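Local coordinates for formiminoglutamase (Trypanosoma cruzi, PDB 4MYN), which hydrolyses N-formimino-L-glutamate to glutamate and formamide, as an arginase-like manganese metalloenzyme, at residues N128-L133 and F166-E171; D150-L155 and A192-Y197. The protein carries 2 engineered substitutions. All coordinates share one frame; numbering follows the deposited sequence.

How the interactions relate
Interaction 1 joins two helices that flank the parallel sheet, whereas interaction 2 sets the loop following strand 141-145 against helix 192-200, farther out. Their centres lie about 14 and 20 Å from the centre of the chain. Both are only partly buried. Segment 166-171 connects them: Phe166 N probably bonds to Asp150 O (3.2 Å), and Arg167 NH1 to Val151 O (2.6 Å), while the Arg167 cation lies on the Tyr197 ring in a cation-pi pair. The chemistry differs with place. Interaction 1 combines aliphatic contact with a water bridge and meets no other subunit; interaction 2 runs from a manganese ligand to polar groups paired with the second subunit.

Interaction 1. Residues N128-L133 and F166-E171; sequences NGRAML and FRQLLE
Both methyls of Leu169 lie against the backbone of Gly129, with CD2 3.9 Å and CD1 4.0 Å from its CA, and so couple two neighbouring helices of the arginase/deacetylase alpha/beta fold. Helix 125-135 leads into strand 141-145 and helix 165-170 out of it, in successive beta-alpha-beta connections. Their local axes run nearly parallel, at 20° and 10.3 Å apart. With no CB on Gly129, the branched end of Leu169 can rest directly on the opposite helix; with CG beside its own backbone N (chi1 -61°), that end swings across to reach it. The same CD2 lies 3.9 Å from Arg130 N, and Leu133 CD1 approaches it more loosely at 4.5 Å. This aliphatic patch gives way to a polar, partly exposed margin. There the Arg130 chain bends at chi3 (-63°), bringing its guanidinium toward helix 165-170, while NE forms a salt bridge with Glu102 that helps fix the rotation of the group. A water bridges the two helices: lying in the guanidinium plane, it accepts from Arg130 NH1 at 2.9 Å and donates to Gln168 O at 2.7 Å.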
loop_
_atom_site.group_PDB
_atom_site.type_symbol
_atom_site.label_atom_id
_atom_site.label_comp_id
_atom_site.label_asym_id
_atom_site.label_seq_id
_atom_site.Cartn_x
_atom_site.Cartn_y
_atom_site.Cartn_z
ATOM N N ASN A 128 -7.452 -30.499 7.592
ATOM C CA ASN A 128 -7.554 -29.805 8.864
ATOM C C ASN A 128 -8.997 -29.797 9.373
ATOM O O ASN A 128 -9.256 -30.055 10.548
ATOM C CB ASN A 128 -6.980 -28.384 8.748
ATOM C CG ASN A 128 -5.463 -28.383 8.611
ATOM O OD1 ASN A 128 -4.803 -29.389 8.869
ATOM N ND2 ASN A 128 -4.903 -27.247 8.205
ATOM N N GLY A 129 -9.935 -29.495 8.490
ATOM C CA GLY A 129 -11.344 -29.520 8.844
ATOM C C GLY A 129 -11.811 -30.905 9.259
ATOM O O GLY A 129 -12.586 -31.057 10.214
ATOM N N ARG A 130 -11.345 -31.924 8.543
ATOM C CA ARG A 130 -11.725 -33.289 8.889
ATOM C C ARG A 130 -11.249 -33.629 10.301
ATOM O O ARG A 130 -11.978 -34.269 11.065
ATOM C CB ARG A 130 -11.231 -34.299 7.840
ATOM C CG ARG A 130 -12.134 -34.366 6.615
ATOM C CD ARG A 130 -11.776 -35.476 5.629
ATOM N NE ARG A 130 -10.448 -35.325 5.038
ATOM C CZ ARG A 130 -10.195 -34.671 3.906
ATOM N NH1 ARG A 130 -11.178 -34.093 3.229
ATOM N NH2 ARG A 130 -8.955 -34.596 3.450
ATOM N N ALA A 131 -10.040 -33.192 10.647
ATOM C CA ALA A 131 -9.505 -33.414 11.988
ATOM C C ALA A 131 -10.391 -32.749 13.035
ATOM O O ALA A 131 -10.616 -33.301 14.112
ATOM C CB ALA A 131 -8.082 -32.905 12.092
ATOM N N MET A 132 -10.887 -31.555 12.712
ATOM C CA MET A 132 -11.872 -30.884 13.559
ATOM C C MET A 132 -13.181 -31.668 13.693
ATOM O O MET A 132 -13.692 -31.840 14.794
ATOM C CB MET A 132 -12.177 -29.473 13.031
ATOM C CG MET A 132 -11.059 -28.462 13.251
ATOM S SD MET A 132 -10.820 -27.912 14.944
ATOM C CE MET A 132 -12.327 -26.958 15.182
ATOM N N LEU A 133 -13.732 -32.131 12.579
ATOM C CA LEU A 133 -15.022 -32.812 12.618
ATOM C C LEU A 133 -14.952 -34.096 13.448
ATOM O O LEU A 133 -15.966 -34.554 13.991
ATOM C CB LEU A 133 -15.515 -33.119 11.210
ATOM C CG LEU A 133 -15.831 -31.889 10.360
ATOM C CD1 LEU A 133 -15.970 -32.256 8.893
ATOM C CD2 LEU A 133 -17.081 -31.195 10.885
ATOM N N PHE A 166 -13.468 -26.257 0.822
ATOM C CA PHE A 166 -14.716 -26.026 1.549
ATOM C C PHE A 166 -15.921 -26.639 0.858
ATOM O O PHE A 166 -17.003 -26.706 1.427
ATOM C CB PHE A 166 -14.879 -24.546 1.901
ATOM C CG PHE A 166 -13.747 -24.041 2.733
ATOM C CD1 PHE A 166 -13.701 -24.303 4.093
ATOM C CD2 PHE A 166 -12.668 -23.407 2.140
ATOM C CE1 PHE A 166 -12.622 -23.887 4.857
ATOM C CE2 PHE A 166 -11.587 -22.987 2.899
ATOM C CZ PHE A 166 -11.567 -23.224 4.256
ATOM N N ARG A 167 -15.714 -27.124 -0.358
ATOM C CA ARG A 167 -16.726 -27.950 -0.994
ATOM C C ARG A 167 -16.728 -29.298 -0.288
ATOM O O ARG A 167 -17.783 -29.853 0.000
ATOM C CB ARG A 167 -16.454 -28.120 -2.492
ATOM C CG ARG A 167 -17.578 -28.820 -3.254
ATOM C CD ARG A 167 -17.480 -28.552 -4.756
ATOM N NE ARG A 167 -18.725 -28.867 -5.450
ATOM C CZ ARG A 167 -19.532 -27.964 -6.000
ATOM N NH1 ARG A 167 -19.223 -26.676 -5.958
ATOM N NH2 ARG A 167 -20.646 -28.354 -6.609
ATOM N N GLN A 168 -15.545 -29.817 0.022
ATOM C CA GLN A 168 -15.481 -31.127 0.662
ATOM C C GLN A 168 -15.806 -31.094 2.156
ATOM O O GLN A 168 -16.176 -32.118 2.731
ATOM C CB GLN A 168 -14.177 -31.888 0.342
ATOM C CG GLN A 168 -12.881 -31.160 0.615
ATOM C CD GLN A 168 -11.682 -31.800 -0.089
ATOM O OE1 GLN A 168 -11.054 -31.181 -0.955
ATOM N NE2 GLN A 168 -11.354 -33.031 0.287
ATOM N N LEU A 169 -15.688 -29.928 2.786
ATOM C CA LEU A 169 -16.129 -29.806 4.173
ATOM C C LEU A 169 -17.656 -29.588 4.275
ATOM O O LEU A 169 -18.307 -30.109 5.180
ATOM C CB LEU A 169 -15.321 -28.743 4.931
ATOM C CG LEU A 169 -13.806 -29.018 5.021
ATOM C CD1 LEU A 169 -13.051 -27.850 5.668
ATOM C CD2 LEU A 169 -13.474 -30.343 5.742
ATOM N N LEU A 170 -18.233 -28.856 3.330
ATOM C CA LEU A 170 -19.688 -28.673 3.302
ATOM C C LEU A 170 -20.396 -29.956 2.900
ATOM O O LEU A 170 -21.590 -30.124 3.158
ATOM C CB LEU A 170 -20.086 -27.546 2.344
ATOM C CG LEU A 170 -19.774 -26.137 2.856
ATOM C CD1 LEU A 170 -19.985 -25.110 1.750
ATOM C CD2 LEU A 170 -20.640 -25.806 4.074
ATOM N N GLU A 171 -19.660 -30.851 2.251
ATOM C CA GLU A 171 -20.212 -32.154 1.881
ATOM C C GLU A 171 -20.184 -33.146 3.044
ATOM O O GLU A 171 -20.657 -34.275 2.911
ATOM C CB GLU A 171 -19.468 -32.736 0.682
ATOM C CG GLU A 171 -19.789 -32.082 -0.652
ATOM C CD GLU A 171 -18.966 -32.669 -1.786
ATOM O OE1 GLU A 171 -18.078 -33.505 -1.496
ATOM O OE2 GLU A 171 -19.199 -32.300 -2.961
HETATM O O HOH W 1 -13.893 -33.284 3.643
#

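Interaction 2. Residues D150-L155 and A192-Y197; sequences DVRPPL and ALHAQY. With MN (manganese (II) ion), chain B.
Val151 and His194 form the tight part of this contact, where the loop after strand 141-145 meets the first turns of helix 192-200. Val151 CG2 comes within 3.5 Å of His194 CB, and the two side chains pass alongside each other in opposite directions. A chi1 of -62° puts CG1 beside the Val151 backbone N and leaves CG2 between that N and the carbonyl carbon, from where it reaches the helix. Both residues are buried. On one flank the packing eases: Val151 CB stands 4.2 Å from Tyr197 CD1.

The other flank is polar and borders the second subunit. Arg152 NH1 lies in the plane of the imidazole at its edge, 3.3 Å from His194 CE1, and ND1 in turn sits over a face of the guanidinium; the two planes are almost perpendicular, 89° apart. No hydrogen bond crosses here. Instead, each group is paired with the second subunit, Arg152 NH1 in a salt bridge to Asp15 and His194 NE2 in a hydrogen bond to Asp14 of that neighbouring chain. Pro153 CD adds a looser touch, 3.8 Å from His194 NE2.

Asp150, just before Val151, turns its CB away from the helix and binds manganese through OD2 at 2.2 Å, while OD1 accepts a 2.9 Å hydrogen bond from a metal-bound water. His122, an engineered ligand, together with Asp146 and Asp236, completes the protein ligands of this ion. The loop thus links a subunit interface to the binuclear manganese cluster of the arginase fold.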
loop_
_atom_site.group_PDB
_atom_site.type_symbol
_atom_site.label_atom_id
_atom_site.label_comp_id
_atom_site.label_asym_id
_atom_site.label_seq_id
_atom_site.Cartn_x
_atom_site.Cartn_y
_atom_site.Cartn_z
ATOM N N ASP A 150 -13.705 -20.804 -2.621
ATOM C CA ASP A 150 -13.015 -22.085 -2.536
ATOM C C ASP A 150 -13.980 -23.253 -2.370
ATOM O O ASP A 150 -13.744 -24.151 -1.558
ATOM C CB ASP A 150 -11.993 -22.079 -1.396
ATOM C CG ASP A 150 -10.732 -21.319 -1.754
ATOM O OD1 ASP A 150 -10.787 -20.470 -2.676
ATOM O OD2 ASP A 150 -9.689 -21.587 -1.123
ATOM N N VAL A 151 -15.060 -23.219 -3.143
ATOM C CA VAL A 151 -16.009 -24.327 -3.209
ATOM C C VAL A 151 -16.071 -24.835 -4.639
ATOM O O VAL A 151 -17.059 -25.448 -5.068
ATOM C CB VAL A 151 -17.421 -23.950 -2.700
ATOM C CG1 VAL A 151 -17.357 -23.539 -1.236
ATOM C CG2 VAL A 151 -18.058 -22.854 -3.564
ATOM N N ARG A 152 -14.991 -24.582 -5.372
ATOM C CA ARG A 152 -14.863 -25.064 -6.739
ATOM C C ARG A 152 -14.998 -26.577 -6.799
ATOM O O ARG A 152 -14.568 -27.288 -5.886
ATOM C CB ARG A 152 -13.512 -24.659 -7.333
ATOM C CG ARG A 152 -13.244 -23.166 -7.295
ATOM C CD ARG A 152 -12.372 -22.746 -8.471
ATOM N NE ARG A 152 -12.203 -21.297 -8.518
ATOM C CZ ARG A 152 -12.914 -20.482 -9.292
ATOM N NH1 ARG A 152 -13.852 -20.967 -10.103
ATOM N NH2 ARG A 152 -12.683 -19.175 -9.262
ATOM N N PRO A 153 -15.596 -27.078 -7.884
ATOM C CA PRO A 153 -15.593 -28.525 -8.137
ATOM C C PRO A 153 -14.165 -29.058 -8.303
ATOM O O PRO A 153 -13.259 -28.298 -8.674
ATOM C CB PRO A 153 -16.370 -28.651 -9.450
ATOM C CG PRO A 153 -17.239 -27.421 -9.498
ATOM C CD PRO A 153 -16.426 -26.336 -8.849
ATOM N N PRO A 154 -13.960 -30.357 -8.025
ATOM C CA PRO A 154 -12.662 -31.022 -8.208
ATOM C C PRO A 154 -12.280 -31.042 -9.688
ATOM O O PRO A 154 -13.090 -30.646 -10.525
ATOM C CB PRO A 154 -12.930 -32.459 -7.737
ATOM C CG PRO A 154 -14.224 -32.410 -6.983
ATOM C CD PRO A 154 -15.009 -31.293 -7.587
ATOM N N LEU A 155 -11.075 -31.502 -10.011
ATOM C CA LEU A 155 -10.698 -31.662 -11.412
ATOM C C LEU A 155 -11.586 -32.723 -12.056
ATOM O O LEU A 155 -12.173 -33.551 -11.359
ATOM C CB LEU A 155 -9.221 -32.040 -11.553
ATOM C CG LEU A 155 -8.200 -31.010 -11.063
ATOM C CD1 LEU A 155 -6.784 -31.503 -11.317
ATOM C CD2 LEU A 155 -8.424 -29.659 -11.727
ATOM N N ALA A 192 -21.454 -16.490 -9.133
ATOM C CA ALA A 192 -22.798 -16.651 -8.595
ATOM C C ALA A 192 -23.147 -18.101 -8.256
ATOM O O ALA A 192 -23.838 -18.352 -7.273
ATOM C CB ALA A 192 -23.831 -16.050 -9.540
ATOM N N LEU A 193 -22.662 -19.052 -9.052
ATOM C CA LEU A 193 -22.915 -20.463 -8.767
ATOM C C LEU A 193 -22.261 -20.919 -7.464
ATOM O O LEU A 193 -22.813 -21.740 -6.727
ATOM C CB LEU A 193 -22.469 -21.354 -9.928
ATOM C CG LEU A 193 -23.278 -21.240 -11.221
ATOM C CD1 LEU A 193 -22.685 -22.111 -12.323
ATOM C CD2 LEU A 193 -24.724 -21.612 -10.976
ATOM N N HIS A 194 -21.080 -20.382 -7.171
ATOM C CA HIS A 194 -20.406 -20.745 -5.933
ATOM C C HIS A 194 -21.045 -20.069 -4.726
ATOM O O HIS A 194 -21.180 -20.682 -3.673
ATOM C CB HIS A 194 -18.909 -20.463 -6.036
ATOM C CG HIS A 194 -18.237 -21.245 -7.125
ATOM N ND1 HIS A 194 -17.170 -20.759 -7.849
ATOM C CD2 HIS A 194 -18.513 -22.467 -7.641
ATOM C CE1 HIS A 194 -16.799 -21.658 -8.742
ATOM N NE2 HIS A 194 -17.599 -22.704 -8.639
ATOM N N ALA A 195 -21.461 -18.821 -4.881
ATOM C CA ALA A 195 -22.201 -18.164 -3.809
ATOM C C ALA A 195 -23.498 -18.930 -3.549
ATOM O O ALA A 195 -23.847 -19.202 -2.404
ATOM C CB ALA A 195 -22.500 -16.727 -4.161
ATOM N N GLN A 196 -24.193 -19.281 -4.628
ATOM C CA GLN A 196 -25.423 -20.082 -4.540
ATOM C C GLN A 196 -25.214 -21.374 -3.757
ATOM O O GLN A 196 -26.004 -21.712 -2.875
ATOM C CB GLN A 196 -25.950 -20.388 -5.944
ATOM C CG GLN A 196 -27.109 -21.362 -6.001
ATOM C CD GLN A 196 -27.637 -21.531 -7.406
ATOM O OE1 GLN A 196 -27.390 -22.548 -8.056
ATOM N NE2 GLN A 196 -28.347 -20.521 -7.898
ATOM N N TYR A 197 -24.146 -22.097 -4.069
ATOM C CA TYR A 197 -23.846 -23.329 -3.354
ATOM C C TYR A 197 -23.679 -23.096 -1.848
ATOM O O TYR A 197 -24.191 -23.849 -1.021
ATOM C CB TYR A 197 -22.593 -23.976 -3.941
ATOM C CG TYR A 197 -22.185 -25.252 -3.256
ATOM C CD1 TYR A 197 -21.333 -25.232 -2.164
ATOM C CD2 TYR A 197 -22.646 -26.485 -3.710
ATOM C CE1 TYR A 197 -20.954 -26.404 -1.531
ATOM C CE2 TYR A 197 -22.271 -27.656 -3.088
ATOM C CZ TYR A 197 -21.427 -27.613 -2.000
ATOM O OH TYR A 197 -21.050 -28.777 -1.371
HETATM MN MN MN B . -8.234 -19.994 -0.501
HETATM O O HOH W 2 -8.239 -19.159 -2.636
HETATM O O HOH W 3 -6.799 -20.979 -2.087
#